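SIR4-interacting protein SIF2 (PDB 1R5M) acts as a WD40-repeat transcription corepressor subunit of the Set3C complex, interacts with SIR4 and antagonizes telomeric silencing in yeast. Local coordinates at residues N67-L72 with E93-F98; S391-Y396 with V411-Q416; P332-R337 with Y396-S401. All blocks are in the same frame, centred on the assembly; numbering follows the deposited sequence.

Interaction 1: N67-L72 with E93-F98; sequences NSVARL and ELRHPF. With SO4 (sulfate ion), chain B.
Val69, Ala70 and Arg71 pair antiparallel with Arg95, Leu94 and Glu93, the two short strand axes coming within 4.6 Å at 158° between their directions. Ala70 and Leu94 form the hydrogen-bonded pair, and Ser68 and His96 carry the ladder past the strand ends with a nearly straight bond from His96 N to Ser68 O (3.0 Å). Ser68 adds a second tie: its OG, anti to the backbone N (chi1 -158°), gives its proton to His96 O at 2.7 Å from above that carbonyl's plane. Ser68 CB lies over one face of the Phe98 ring, offset toward the rim, in a CH-pi contact.

On the sheet face of Val69, Arg71, Glu93 and Arg95 the contact is ionic. The side chains of Arg71 and Glu93 run side by side in the same direction, and Arg71 NH2 makes a salt bridge to Glu93 OE1 at 3.2 Å. Glu93 OE2 takes a second bridge, 2.8 Å from Arg95 NH2, so one carboxylate spans two arginines whose NH2 atoms are 4.0 Å apart. A sulfate, probably from the crystallisation liquor, would probably ease that repulsion further: both NH2 atoms donate to its O4, and Asn67 ND2 to its O1. Val69 CG2 sits over the centre of one face of the Arg95 guanidinium, 3.8 Å above the plane. Arg71 NH1 has its strongest partner outside the two segments, in a salt bridge to Glu65.

The face of Ala70 and Leu94 is mainly apolar, with Leu72 CG against Leu94 CD1 at 3.8 Å. Strands 69-77 and 86-95 form the outer half of a four-stranded beta-propeller blade, and this face packs on the following blade: Ala70 and Leu94 touch Thr125, Leu72 Trp116 and Leu94 Trp135. His96 adds polar ties, hydrogen-bonding Thr125 and Glu131.

Interaction 2: S391-Y396 with V411-Q416; sequences SQDNDY and VAYSLQ
This is a polar loop-to-turn contact, in which Asp395, just ahead of strand 397-402, grips the chain as it leaves the neighbouring strand 408-413. Asp395 points its CB toward the turn, CG stands anti to the backbone N (chi1 -164°), and the two oxygens take different donors. OD2 accepts two backbone protons: Leu415 N at 2.8 Å, on the syn lone pair, and Gln416 N at 2.9 Å, nearly along the C-O axis. OD1 takes the hydroxyl of Ser414 in a very short bond of 2.5 Å and, from above the carboxylate plane, Tyr396 N of its own segment. The three backbone N-H donors, of Leu415, Gln416 and Tyr396, would probably stabilise the carboxylate's charge and hold it against rotation.

Beside it, Ser414 N donates to Tyr396 O at 2.9 Å. Gln416 reaches back with an extended chain that lays NE2 over the centre of one face of the Tyr413 ring, 3.3 Å above its plane. From there NE2 makes a weak bond to Asp393 OD1 at 3.0 Å, the two side chains crossing at about a right angle. Asp393 OD2 accepts the N-H of Asp395 through its anti lone pair, forming an Asx turn. In the WD 8 repeat, the bonds of Asp395, with this Asx turn, tie the lead-in of one strand to the turn following its antiparallel partner, within a blade of the beta propeller.

Interaction 3: P332-R337 with Y396-S401; sequences PIFAGR and YIFDLS
Arg337 and Asp399 meet with their side chains at about a right angle, guanidinium and carboxylate planes turned 45° apart. Arg337 NH2 makes the salt bridge to Asp399 OD2 at 2.8 Å; the oxygen lies in the guanidinium plane, and the N-H points almost straight at it. The arginine gets there by a bend at chi2 (-81°), which brings CD close to Leu400 O. NE can then make a weak bond to Leu400 O at 3.0 Å, while NH1 turns back to Gly336 O in its own strand. Leu400 CD2 lies over one face of the guanidinium, offset toward the rim, and packs on Arg337 CG at 3.6 Å. An alanine in place of Arg337 would probably leave the Asp399 carboxylate without its cationic mate and Leu400 CD2 without the flat group it lies against.

Strands 333-337 and 397-401 run almost parallel, with axes 6.3 Å apart at their closest. Side chains meet side chains and backbone carbonyls, with no backbone-to-backbone ladder between the two segments. The contact joins WD 7 to WD 8, so this is packing between consecutive blades of the beta propeller. Between them, Leu400 CD2 also touches Ala335 CB at 3.6 Å. Phe398 and Asp399 both face Ala412 in a classic beta bulge, and Asp399 OD1 is held by the backbone N of Ser51.

Toward the start of the strands the rings take over. Phe334 presents its ring edge to Ile397 O, with CD1 3.6 Å from that oxygen. Its ring and that of Tyr396 are set obliquely, planes at 50°, touching through Phe334 CE1 and Tyr396 CD2 at 4.1 Å. Phe334 CD1 stands farther, 4.4 Å, from Phe398 CD2, and Met350 touches both Phe334 and Tyr396.

How the interactions relate
From the N terminus, interaction 1 comes first: it pairs the ends of a hairpin, closing a loop of 20 intervening residues before either other contact opens. Interaction 3 opens next at 332-337 and spans 58 residues to reach 396-401, joining WD 7 to WD 8. Interaction 2 opens inside that span at 391-396 and closes at 411-416, over 14 residues that hold most of the hairpin of strands 397-402 and 408-413. The two therefore cross rather than nest, and they share Tyr396. They also touch: Ala412 O and Phe398 N are 2.9 Å apart, a probable hydrogen bond. Interaction 1 stands in another blade, its centre about 22 Å from that of interaction 2.

Interaction 1: N67-L72 with E93-F98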
loop_
_atom_site.group_PDB
_atom_site.type_symbol
_atom_site.label_atom_id
_atom_site.label_comp_id
_atom_site.label_asym_id
_atom_site.label_seq_id
_atom_site.Cartn_x
_atom_site.Cartn_y
_atom_site.Cartn_z
ATOM N N ASN A 67 12.692 -14.621 -7.555
ATOM C CA ASN A 67 13.259 -15.046 -8.831
ATOM C C ASN A 67 12.608 -14.454 -10.083
ATOM O O ASN A 67 12.237 -15.184 -11.002
ATOM C CB ASN A 67 13.258 -16.575 -8.927
ATOM C CG ASN A 67 14.099 -17.083 -10.086
ATOM O OD1 ASN A 67 15.186 -16.568 -10.343
ATOM N ND2 ASN A 67 13.604 -18.099 -10.782
ATOM N N SER A 68 12.470 -13.132 -10.108
ATOM C CA SER A 68 11.908 -12.433 -11.266
ATOM C C SER A 68 10.575 -13.029 -11.714
ATOM O O SER A 68 10.312 -13.177 -12.911
ATOM C CB SER A 68 12.921 -12.484 -12.418
ATOM O OG SER A 68 12.695 -11.457 -13.372
ATOM N N VAL A 69 9.722 -13.351 -10.748
ATOM C CA VAL A 69 8.434 -13.946 -11.055
ATOM C C VAL A 69 7.409 -13.672 -9.960
ATOM O O VAL A 69 7.753 -13.556 -8.782
ATOM C CB VAL A 69 8.571 -15.489 -11.239
ATOM C CG1 VAL A 69 8.991 -16.142 -9.921
ATOM C CG2 VAL A 69 7.262 -16.085 -11.733
ATOM N N ALA A 70 6.153 -13.542 -10.371
ATOM C CA ALA A 70 5.044 -13.337 -9.452
ATOM C C ALA A 70 4.059 -14.438 -9.810
ATOM O O ALA A 70 4.161 -15.043 -10.873
ATOM C CB ALA A 70 4.407 -11.962 -9.663
ATOM N N ARG A 71 3.114 -14.714 -8.924
ATOM C CA ARG A 71 2.135 -15.748 -9.203
ATOM C C ARG A 71 0.739 -15.321 -8.793
ATOM O O ARG A 71 0.562 -14.510 -7.881
ATOM C CB ARG A 71 2.506 -17.051 -8.478
ATOM C CG ARG A 71 3.609 -17.856 -9.161
ATOM C CD ARG A 71 3.873 -19.172 -8.436
ATOM N NE ARG A 71 4.599 -20.127 -9.273
ATOM C CZ ARG A 71 5.907 -20.081 -9.522
ATOM N NH1 ARG A 71 6.660 -19.127 -8.993
ATOM N NH2 ARG A 71 6.461 -20.987 -10.315
ATOM N N LEU A 72 -0.249 -15.849 -9.502
ATOM C CA LEU A 72 -1.640 -15.591 -9.184
ATOM C C LEU A 72 -2.100 -16.921 -8.605
ATOM O O LEU A 72 -1.831 -17.977 -9.177
ATOM C CB LEU A 72 -2.439 -15.242 -10.444
ATOM C CG LEU A 72 -2.026 -13.945 -11.150
ATOM C CD1 LEU A 72 -2.961 -13.688 -12.324
ATOM C CD2 LEU A 72 -2.081 -12.778 -10.166
ATOM N N GLU A 93 1.701 -18.057 -13.727
ATOM C CA GLU A 93 3.017 -17.539 -13.400
ATOM C C GLU A 93 3.177 -16.264 -14.226
ATOM O O GLU A 93 2.907 -16.259 -15.431
ATOM C CB GLU A 93 4.106 -18.548 -13.778
ATOM C CG GLU A 93 3.982 -19.887 -13.066
ATOM C CD GLU A 93 5.068 -20.873 -13.462
ATOM O OE1 GLU A 93 5.016 -22.031 -12.995
ATOM O OE2 GLU A 93 5.975 -20.496 -14.234
ATOM N N LEU A 94 3.590 -15.186 -13.570
ATOM C CA LEU A 94 3.794 -13.899 -14.229
ATOM C C LEU A 94 5.297 -13.651 -14.172
ATOM O O LEU A 94 5.802 -13.001 -13.255
ATOM C CB LEU A 94 3.037 -12.804 -13.474
ATOM C CG LEU A 94 1.595 -13.132 -13.058
ATOM C CD1 LEU A 94 0.999 -11.921 -12.360
ATOM C CD2 LEU A 94 0.750 -13.522 -14.273
ATOM N N ARG A 95 6.009 -14.172 -15.164
ATOM C CA ARG A 95 7.460 -14.063 -15.190
ATOM C C ARG A 95 8.028 -12.900 -15.995
ATOM O O ARG A 95 7.489 -12.522 -17.035
ATOM C CB ARG A 95 8.041 -15.386 -15.706
ATOM C CG ARG A 95 9.499 -15.631 -15.345
ATOM C CD ARG A 95 9.920 -17.044 -15.750
ATOM N NE ARG A 95 9.103 -18.080 -15.114
ATOM C CZ ARG A 95 9.313 -18.568 -13.894
ATOM N NH1 ARG A 95 10.320 -18.122 -13.156
ATOM N NH2 ARG A 95 8.514 -19.510 -13.410
ATOM N N HIS A 96 9.115 -12.327 -15.480
ATOM C CA HIS A 96 9.820 -11.232 -16.144
ATOM C C HIS A 96 11.177 -11.788 -16.566
ATOM O O HIS A 96 11.852 -12.448 -15.781
ATOM C CB HIS A 96 10.067 -10.064 -15.183
ATOM C CG HIS A 96 8.846 -9.266 -14.851
ATOM N ND1 HIS A 96 8.681 -7.959 -15.254
ATOM C CD2 HIS A 96 7.756 -9.570 -14.106
ATOM C CE1 HIS A 96 7.546 -7.488 -14.768
ATOM N NE2 HIS A 96 6.967 -8.445 -14.066
ATOM N N PRO A 97 11.590 -11.545 -17.812
ATOM C CA PRO A 97 12.895 -12.064 -18.227
ATOM C C PRO A 97 13.997 -11.259 -17.541
ATOM O O PRO A 97 13.761 -10.137 -17.098
ATOM C CB PRO A 97 12.881 -11.847 -19.738
ATOM C CG PRO A 97 12.071 -10.588 -19.876
ATOM C CD PRO A 97 10.923 -10.832 -18.915
ATOM N N PHE A 98 15.189 -11.832 -17.417
ATOM C CA PHE A 98 16.283 -11.083 -16.825
ATOM C C PHE A 98 16.801 -10.192 -17.945
ATOM O O PHE A 98 16.755 -10.579 -19.113
ATOM C CB PHE A 98 17.384 -12.014 -16.319
ATOM C CG PHE A 98 17.023 -12.733 -15.049
ATOM C CD1 PHE A 98 16.288 -13.911 -15.085
ATOM C CD2 PHE A 98 17.398 -12.214 -13.816
ATOM C CE1 PHE A 98 15.928 -14.565 -13.907
ATOM C CE2 PHE A 98 17.043 -12.861 -12.633
ATOM C CZ PHE A 98 16.307 -14.037 -12.682
HETATM S S SO4 B . 10.286 -20.422 -10.105
HETATM O O1 SO4 B . 11.153 -19.359 -10.647
HETATM O O2 SO4 B . 11.119 -21.556 -9.661
HETATM O O3 SO4 B . 9.515 -19.895 -8.964
HETATM O O4 SO4 B . 9.350 -20.884 -11.147
HETATM O O HOH W 1 12.603 -16.291 -13.581
HETATM O O HOH W 2 3.640 -22.386 -10.719
#

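Interaction 2: S391-Y396 with V411-Q416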
loop_
_atom_site.group_PDB
_atom_site.type_symbol
_atom_site.label_atom_id
_atom_site.label_comp_id
_atom_site.label_asym_id
_atom_site.label_seq_id
_atom_site.Cartn_x
_atom_site.Cartn_y
_atom_site.Cartn_z
ATOM N N SER A 391 6.898 -18.475 18.413
ATOM C CA SER A 391 8.267 -18.428 18.898
ATOM C C SER A 391 9.177 -19.362 18.109
ATOM O O SER A 391 10.314 -19.588 18.504
ATOM C CB SER A 391 8.309 -18.799 20.383
ATOM O OG SER A 391 7.794 -20.103 20.598
ATOM N N GLN A 392 8.692 -19.880 16.982
ATOM C CA GLN A 392 9.496 -20.804 16.187
ATOM C C GLN A 392 10.461 -20.149 15.193
ATOM O O GLN A 392 11.266 -20.834 14.557
ATOM C CB GLN A 392 8.591 -21.825 15.490
ATOM C CG GLN A 392 8.224 -23.022 16.386
ATOM C CD GLN A 392 7.552 -22.617 17.691
ATOM O OE1 GLN A 392 6.369 -22.275 17.718
ATOM N NE2 GLN A 392 8.310 -22.654 18.782
ATOM N N ASP A 393 10.376 -18.829 15.058
ATOM C CA ASP A 393 11.297 -18.075 14.204
ATOM C C ASP A 393 11.220 -16.613 14.612
ATOM O O ASP A 393 10.257 -16.197 15.262
ATOM C CB ASP A 393 10.956 -18.208 12.716
ATOM C CG ASP A 393 9.740 -17.403 12.325
ATOM O OD1 ASP A 393 8.628 -17.970 12.322
ATOM O OD2 ASP A 393 9.894 -16.194 12.033
ATOM N N ASN A 394 12.235 -15.835 14.243
ATOM C CA ASN A 394 12.271 -14.412 14.576
ATOM C C ASN A 394 12.382 -13.571 13.306
ATOM O O ASN A 394 12.903 -12.458 13.343
ATOM C CB ASN A 394 13.476 -14.113 15.470
ATOM C CG ASN A 394 14.783 -14.202 14.714
ATOM O OD1 ASN A 394 14.899 -14.976 13.768
ATOM N ND2 ASN A 394 15.776 -13.413 15.127
ATOM N N ASP A 395 11.893 -14.092 12.186
ATOM C CA ASP A 395 11.984 -13.362 10.925
ATOM C C ASP A 395 11.096 -12.117 10.918
ATOM O O ASP A 395 10.130 -12.025 11.676
ATOM C CB ASP A 395 11.610 -14.287 9.757
ATOM C CG ASP A 395 12.035 -13.735 8.399
ATOM O OD1 ASP A 395 12.806 -12.755 8.349
ATOM O OD2 ASP A 395 11.601 -14.302 7.374
ATOM N N TYR A 396 11.455 -11.164 10.063
ATOM C CA TYR A 396 10.718 -9.912 9.908
ATOM C C TYR A 396 9.559 -10.097 8.939
ATOM O O TYR A 396 9.604 -10.958 8.065
ATOM C CB TYR A 396 11.608 -8.823 9.292
ATOM C CG TYR A 396 12.800 -8.388 10.101
ATOM C CD1 TYR A 396 14.078 -8.388 9.542
ATOM C CD2 TYR A 396 12.651 -7.933 11.410
ATOM C CE1 TYR A 396 15.181 -7.942 10.269
ATOM C CE2 TYR A 396 13.744 -7.487 12.145
ATOM C CZ TYR A 396 15.005 -7.491 11.571
ATOM O OH TYR A 396 16.085 -7.045 12.304
ATOM N N VAL A 411 0.662 -12.715 4.779
ATOM C CA VAL A 411 1.828 -12.198 5.479
ATOM C C VAL A 411 3.109 -12.543 4.725
ATOM O O VAL A 411 3.383 -13.711 4.443
ATOM C CB VAL A 411 1.906 -12.795 6.906
ATOM C CG1 VAL A 411 3.068 -12.193 7.664
ATOM C CG2 VAL A 411 0.596 -12.546 7.647
ATOM N N ALA A 412 3.887 -11.520 4.399
ATOM C CA ALA A 412 5.136 -11.714 3.681
ATOM C C ALA A 412 6.330 -11.547 4.615
ATOM O O ALA A 412 6.588 -10.449 5.112
ATOM C CB ALA A 412 5.232 -10.714 2.517
ATOM N N TYR A 413 7.042 -12.641 4.867
ATOM C CA TYR A 413 8.227 -12.589 5.720
ATOM C C TYR A 413 9.425 -12.290 4.828
ATOM O O TYR A 413 9.414 -12.602 3.636
ATOM C CB TYR A 413 8.445 -13.919 6.451
ATOM C CG TYR A 413 7.433 -14.202 7.537
ATOM C CD1 TYR A 413 6.262 -14.911 7.263
ATOM C CD2 TYR A 413 7.646 -13.761 8.840
ATOM C CE1 TYR A 413 5.329 -15.178 8.266
ATOM C CE2 TYR A 413 6.718 -14.019 9.850
ATOM C CZ TYR A 413 5.566 -14.728 9.554
ATOM O OH TYR A 413 4.650 -14.988 10.550
ATOM N N SER A 414 10.466 -11.699 5.403
ATOM C CA SER A 414 11.639 -11.336 4.617
ATOM C C SER A 414 12.377 -12.520 4.008
ATOM O O SER A 414 12.791 -12.464 2.851
ATOM C CB SER A 414 12.615 -10.512 5.463
ATOM O OG SER A 414 13.286 -11.310 6.419
ATOM N N LEU A 415 12.517 -13.599 4.770
ATOM C CA LEU A 415 13.250 -14.769 4.300
ATOM C C LEU A 415 12.479 -16.085 4.252
ATOM O O LEU A 415 12.584 -16.834 3.276
ATOM C CB LEU A 415 14.503 -14.951 5.160
ATOM C CG LEU A 415 15.509 -13.800 5.086
ATOM C CD1 LEU A 415 16.535 -13.920 6.202
ATOM C CD2 LEU A 415 16.181 -13.809 3.722
ATOM N N GLN A 416 11.706 -16.373 5.295
ATOM C CA GLN A 416 10.963 -17.627 5.332
ATOM C C GLN A 416 9.694 -17.623 4.495
ATOM O O GLN A 416 9.373 -16.646 3.815
ATOM C CB GLN A 416 10.629 -18.023 6.776
ATOM C CG GLN A 416 9.691 -17.081 7.505
ATOM C CD GLN A 416 9.343 -17.581 8.895
ATOM O OE1 GLN A 416 10.101 -18.341 9.499
ATOM N NE2 GLN A 416 8.205 -17.147 9.416
#

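Interaction 3: P332-R337 with Y396-S401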
loop_
_atom_site.group_PDB
_atom_site.type_symbol
_atom_site.label_atom_id
_atom_site.label_comp_id
_atom_site.label_asym_id
_atom_site.label_seq_id
_atom_site.Cartn_x
_atom_site.Cartn_y
_atom_site.Cartn_z
ATOM N N PRO A 332 9.107 -1.142 16.575
ATOM C CA PRO A 332 8.684 -0.453 15.353
ATOM C C PRO A 332 7.662 -1.228 14.530
ATOM O O PRO A 332 7.640 -2.460 14.535
ATOM C CB PRO A 332 9.990 -0.277 14.585
ATOM C CG PRO A 332 11.017 -0.180 15.681
ATOM C CD PRO A 332 10.575 -1.271 16.617
ATOM N N ILE A 333 6.809 -0.491 13.831
ATOM C CA ILE A 333 5.823 -1.097 12.954
ATOM C C ILE A 333 6.360 -0.875 11.545
ATOM O O ILE A 333 6.773 0.238 11.203
ATOM C CB ILE A 333 4.444 -0.426 13.101
ATOM C CG1 ILE A 333 3.843 -0.805 14.459
ATOM C CG2 ILE A 333 3.530 -0.844 11.950
ATOM C CD1 ILE A 333 2.530 -0.121 14.783
ATOM N N PHE A 334 6.375 -1.935 10.743
ATOM C CA PHE A 334 6.885 -1.856 9.377
ATOM C C PHE A 334 5.815 -1.612 8.324
ATOM O O PHE A 334 6.111 -1.120 7.235
ATOM C CB PHE A 334 7.645 -3.138 9.024
ATOM C CG PHE A 334 9.007 -3.238 9.655
ATOM C CD1 PHE A 334 9.816 -4.339 9.401
ATOM C CD2 PHE A 334 9.488 -2.233 10.493
ATOM C CE1 PHE A 334 11.082 -4.442 9.970
ATOM C CE2 PHE A 334 10.758 -2.328 11.068
ATOM C CZ PHE A 334 11.554 -3.436 10.803
ATOM N N ALA A 335 4.573 -1.965 8.635
ATOM C CA ALA A 335 3.485 -1.771 7.684
ATOM C C ALA A 335 2.128 -1.883 8.356
ATOM O O ALA A 335 1.974 -2.601 9.340
ATOM C CB ALA A 335 3.592 -2.790 6.556
ATOM N N GLY A 336 1.157 -1.154 7.813
ATOM C CA GLY A 336 -0.198 -1.170 8.335
ATOM C C GLY A 336 -1.166 -1.174 7.166
ATOM O O GLY A 336 -0.916 -0.511 6.154
ATOM N N ARG A 337 -2.264 -1.915 7.291
ATOM C CA ARG A 337 -3.259 -2.010 6.223
ATOM C C ARG A 337 -4.672 -1.983 6.780
ATOM O O ARG A 337 -4.982 -2.689 7.740
ATOM C CB ARG A 337 -3.092 -3.320 5.452
ATOM C CG ARG A 337 -1.701 -3.576 4.920
ATOM C CD ARG A 337 -1.428 -2.836 3.626
ATOM N NE ARG A 337 -0.083 -3.135 3.140
ATOM C CZ ARG A 337 0.977 -2.353 3.327
ATOM N NH1 ARG A 337 0.856 -1.205 3.982
ATOM N NH2 ARG A 337 2.166 -2.731 2.875
ATOM N N TYR A 396 11.455 -11.164 10.063
ATOM C CA TYR A 396 10.718 -9.912 9.908
ATOM C C TYR A 396 9.559 -10.097 8.939
ATOM O O TYR A 396 9.604 -10.958 8.065
ATOM C CB TYR A 396 11.608 -8.823 9.292
ATOM C CG TYR A 396 12.800 -8.388 10.101
ATOM C CD1 TYR A 396 14.078 -8.388 9.542
ATOM C CD2 TYR A 396 12.651 -7.933 11.410
ATOM C CE1 TYR A 396 15.181 -7.942 10.269
ATOM C CE2 TYR A 396 13.744 -7.487 12.145
ATOM C CZ TYR A 396 15.005 -7.491 11.571
ATOM O OH TYR A 396 16.085 -7.045 12.304
ATOM N N ILE A 397 8.535 -9.264 9.094
ATOM C CA ILE A 397 7.395 -9.251 8.181
ATOM C C ILE A 397 7.552 -7.920 7.447
ATOM O O ILE A 397 7.592 -6.867 8.081
ATOM C CB ILE A 397 6.051 -9.263 8.930
ATOM C CG1 ILE A 397 5.833 -10.638 9.568
ATOM C CG2 ILE A 397 4.910 -8.939 7.961
ATOM C CD1 ILE A 397 4.630 -10.702 10.485
ATOM N N PHE A 398 7.659 -7.976 6.122
ATOM C CA PHE A 398 7.842 -6.782 5.294
ATOM C C PHE A 398 6.552 -6.250 4.684
ATOM O O PHE A 398 6.473 -5.081 4.289
ATOM C CB PHE A 398 8.814 -7.084 4.148
ATOM C CG PHE A 398 10.264 -7.109 4.550
ATOM C CD1 PHE A 398 11.241 -7.412 3.607
ATOM C CD2 PHE A 398 10.658 -6.804 5.850
ATOM C CE1 PHE A 398 12.590 -7.410 3.948
ATOM C CE2 PHE A 398 12.009 -6.799 6.202
ATOM C CZ PHE A 398 12.975 -7.103 5.248
ATOM N N ASP A 399 5.543 -7.105 4.597
ATOM C CA ASP A 399 4.290 -6.701 3.983
ATOM C C ASP A 399 3.133 -7.583 4.422
ATOM O O ASP A 399 3.328 -8.722 4.849
ATOM C CB ASP A 399 4.442 -6.772 2.455
ATOM C CG ASP A 399 3.164 -6.424 1.715
ATOM O OD1 ASP A 399 2.555 -7.323 1.091
ATOM O OD2 ASP A 399 2.766 -5.243 1.757
ATOM N N LEU A 400 1.928 -7.035 4.335
ATOM C CA LEU A 400 0.730 -7.789 4.655
ATOM C C LEU A 400 -0.385 -7.240 3.779
ATOM O O LEU A 400 -0.325 -6.091 3.332
ATOM C CB LEU A 400 0.381 -7.682 6.148
ATOM C CG LEU A 400 -0.051 -6.379 6.811
ATOM C CD1 LEU A 400 -0.248 -6.636 8.310
ATOM C CD2 LEU A 400 1.002 -5.302 6.602
ATOM N N SER A 401 -1.383 -8.068 3.500
ATOM C CA SER A 401 -2.494 -7.636 2.662
ATOM C C SER A 401 -3.781 -8.353 3.032
ATOM O O SER A 401 -3.767 -9.538 3.370
ATOM C CB SER A 401 -2.166 -7.900 1.192
ATOM O OG SER A 401 -1.985 -9.285 0.958
#